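Side-chain contact in putative fimbrial associated sortase-like protein (Corynebacterium diphtheriae, PDB 6BWE), which probably acts, as the sortase-domain part of a membrane-bound class C sortase, as a cysteine transpeptidase that cross-links pilin subunits into the pili of this bacterium: residues 66-71 with 113-118. The protein carries 2 engineered substitutions. Sequence-based numbering, arbitrary orientation.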
loop_
_atom_site.group_PDB
_atom_site.type_symbol
_atom_site.label_atom_id
_atom_site.label_comp_id
_atom_site.label_asym_id
_atom_site.label_seq_id
_atom_site.Cartn_x
_atom_site.Cartn_y
_atom_site.Cartn_z
ATOM N N GLN A 66 2.824 -1.880 16.626
ATOM C CA GLN A 66 2.203 -1.270 17.802
ATOM C C GLN A 66 0.667 -1.342 17.785
ATOM O O GLN A 66 0.025 -1.176 18.829
ATOM C CB GLN A 66 2.645 0.192 17.913
ATOM C CG GLN A 66 4.130 0.360 18.083
ATOM C CD GLN A 66 4.480 1.835 18.165
ATOM O OE1 GLN A 66 3.985 2.536 19.049
ATOM N NE2 GLN A 66 5.282 2.320 17.234
ATOM N N GLN A 67 0.057 -1.576 16.614
ATOM C CA GLN A 67 -1.410 -1.541 16.542
ATOM C C GLN A 67 -1.961 -2.850 17.098
ATOM O O GLN A 67 -1.335 -3.906 16.961
ATOM C CB GLN A 67 -1.915 -1.322 15.142
ATOM C CG GLN A 67 -1.387 -0.041 14.479
ATOM C CD GLN A 67 -1.751 1.229 15.232
ATOM O OE1 GLN A 67 -2.819 1.311 15.870
ATOM N NE2 GLN A 67 -0.899 2.268 15.109
ATOM N N LEU A 68 -3.141 -2.758 17.684
ATOM C CA LEU A 68 -3.822 -3.865 18.310
ATOM C C LEU A 68 -2.946 -4.565 19.354
ATOM O O LEU A 68 -3.019 -5.782 19.513
ATOM C CB LEU A 68 -4.374 -4.837 17.264
ATOM C CG LEU A 68 -5.310 -4.220 16.215
ATOM C CD1 LEU A 68 -5.696 -5.248 15.192
ATOM C CD2 LEU A 68 -6.541 -3.642 16.862
ATOM N N ASN A 69 -2.157 -3.786 20.081
ATOM C CA ASN A 69 -1.159 -4.340 21.011
ATOM C C ASN A 69 -0.877 -3.360 22.142
ATOM O O ASN A 69 0.276 -2.935 22.354
ATOM C CB ASN A 69 0.080 -4.639 20.208
ATOM C CG ASN A 69 1.202 -5.270 20.997
ATOM O OD1 ASN A 69 1.001 -5.868 22.058
ATOM N ND2 ASN A 69 2.423 -5.175 20.425
ATOM N N PRO A 70 -1.916 -2.994 22.900
ATOM C CA PRO A 70 -1.721 -2.031 23.986
ATOM C C PRO A 70 -0.878 -2.628 25.118
ATOM O O PRO A 70 -0.233 -1.910 25.829
ATOM C CB PRO A 70 -3.159 -1.789 24.494
ATOM C CG PRO A 70 -3.847 -3.050 24.185
ATOM C CD PRO A 70 -3.316 -3.398 22.810
ATOM N N GLN A 71 -0.884 -3.940 25.243
ATOM C CA GLN A 71 -0.040 -4.633 26.187
ATOM C C GLN A 71 1.451 -4.588 25.752
ATOM O O GLN A 71 2.292 -4.976 26.528
ATOM C CB GLN A 71 -0.574 -6.067 26.445
ATOM C CG GLN A 71 -0.509 -7.087 25.278
ATOM C CD GLN A 71 -1.618 -6.989 24.224
ATOM O OE1 GLN A 71 -2.246 -5.939 24.034
ATOM N NE2 GLN A 71 -1.855 -8.097 23.525
ATOM N N LEU A 113 -5.861 -3.481 8.833
ATOM C CA LEU A 113 -6.089 -4.275 10.029
ATOM C C LEU A 113 -7.580 -4.598 10.175
ATOM O O LEU A 113 -8.423 -3.798 9.745
ATOM C CB LEU A 113 -5.638 -3.466 11.242
ATOM C CG LEU A 113 -4.150 -3.187 11.388
ATOM C CD1 LEU A 113 -3.973 -2.145 12.469
ATOM C CD2 LEU A 113 -3.382 -4.459 11.708
ATOM N N PRO A 114 -7.923 -5.769 10.770
ATOM C CA PRO A 114 -9.316 -6.225 10.667
ATOM C C PRO A 114 -10.189 -5.635 11.772
ATOM O O PRO A 114 -10.593 -6.340 12.688
ATOM C CB PRO A 114 -9.181 -7.738 10.750
ATOM C CG PRO A 114 -8.023 -7.948 11.663
ATOM C CD PRO A 114 -7.043 -6.882 11.171
ATOM N N VAL A 115 -10.437 -4.330 11.659
ATOM C CA VAL A 115 -11.296 -3.562 12.566
ATOM C C VAL A 115 -12.526 -2.992 11.842
ATOM O O VAL A 115 -13.244 -2.210 12.427
ATOM C CB VAL A 115 -10.522 -2.463 13.297
ATOM C CG1 VAL A 115 -9.510 -3.088 14.234
ATOM C CG2 VAL A 115 -9.820 -1.497 12.325
ATOM N N GLY A 116 -12.760 -3.407 10.591
ATOM C CA GLY A 116 -13.924 -2.958 9.814
ATOM C C GLY A 116 -13.739 -1.547 9.274
ATOM O O GLY A 116 -12.743 -0.865 9.592
ATOM N N GLY A 117 -14.682 -1.125 8.434
ATOM C CA GLY A 117 -14.679 0.200 7.841
ATOM C C GLY A 117 -14.870 0.081 6.355
ATOM O O GLY A 117 -14.303 -0.814 5.696
ATOM N N THR A 118 -15.652 0.973 5.791
ATOM C CA THR A 118 -15.809 0.953 4.331
ATOM C C THR A 118 -14.489 1.376 3.723
ATOM O O THR A 118 -13.798 2.217 4.257
ATOM C CB THR A 118 -16.999 1.787 3.858
ATOM O OG1 THR A 118 -16.848 3.124 4.330
ATOM C CG2 THR A 118 -18.279 1.190 4.419
#
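Leu-113 and Val-115 meet Gln-67 and Leu-68 through carbon alone, a compact example of two irregular loops joined without a hydrogen bond between them. The closest approach is made by the CD1 methyl of Leu-113, which lies 3.5 Å from CB of Gln-67 and 3.9 Å from its CG; the two side chains cross at about a right angle. The other methyl of Leu-113, CD2, faces CD1 of Leu-68 more loosely, at 4.3 Å. Leu-68 divides its branches: its CD2 comes to 4.0 Å from CG1 of Val-115, the two side chains running past one another in opposite directions.

Gln-67 offers only the base of its chain. A bend at chi2 (-60°) turns the amide away from Leu-113, and its NE2 is hydrogen-bonded to Asp-63 on the preceding helix. Backbone turns present the apolar groups. Gln-67 and Leu-68 are the central residues of a type II beta turn from Gln-66 to Asn-69, while Pro-114 centres an inverse gamma turn closed by a 2.8 Å hydrogen bond from Val-115 N to Leu-113 O, with Leu-113 and Val-115 both directed at the opposing loop.

Helix 24-39 lines this junction through Ala-33, Tyr-37 and Asn-38, the last also accepting a hydrogen bond from Leu-113 N through its OD1. Strand 147-152 of the sortase beta-sheet adds Val-152, which touches both Leu-68 and Val-115, and thus the loop after helix 59-66 is packed against the sortase core.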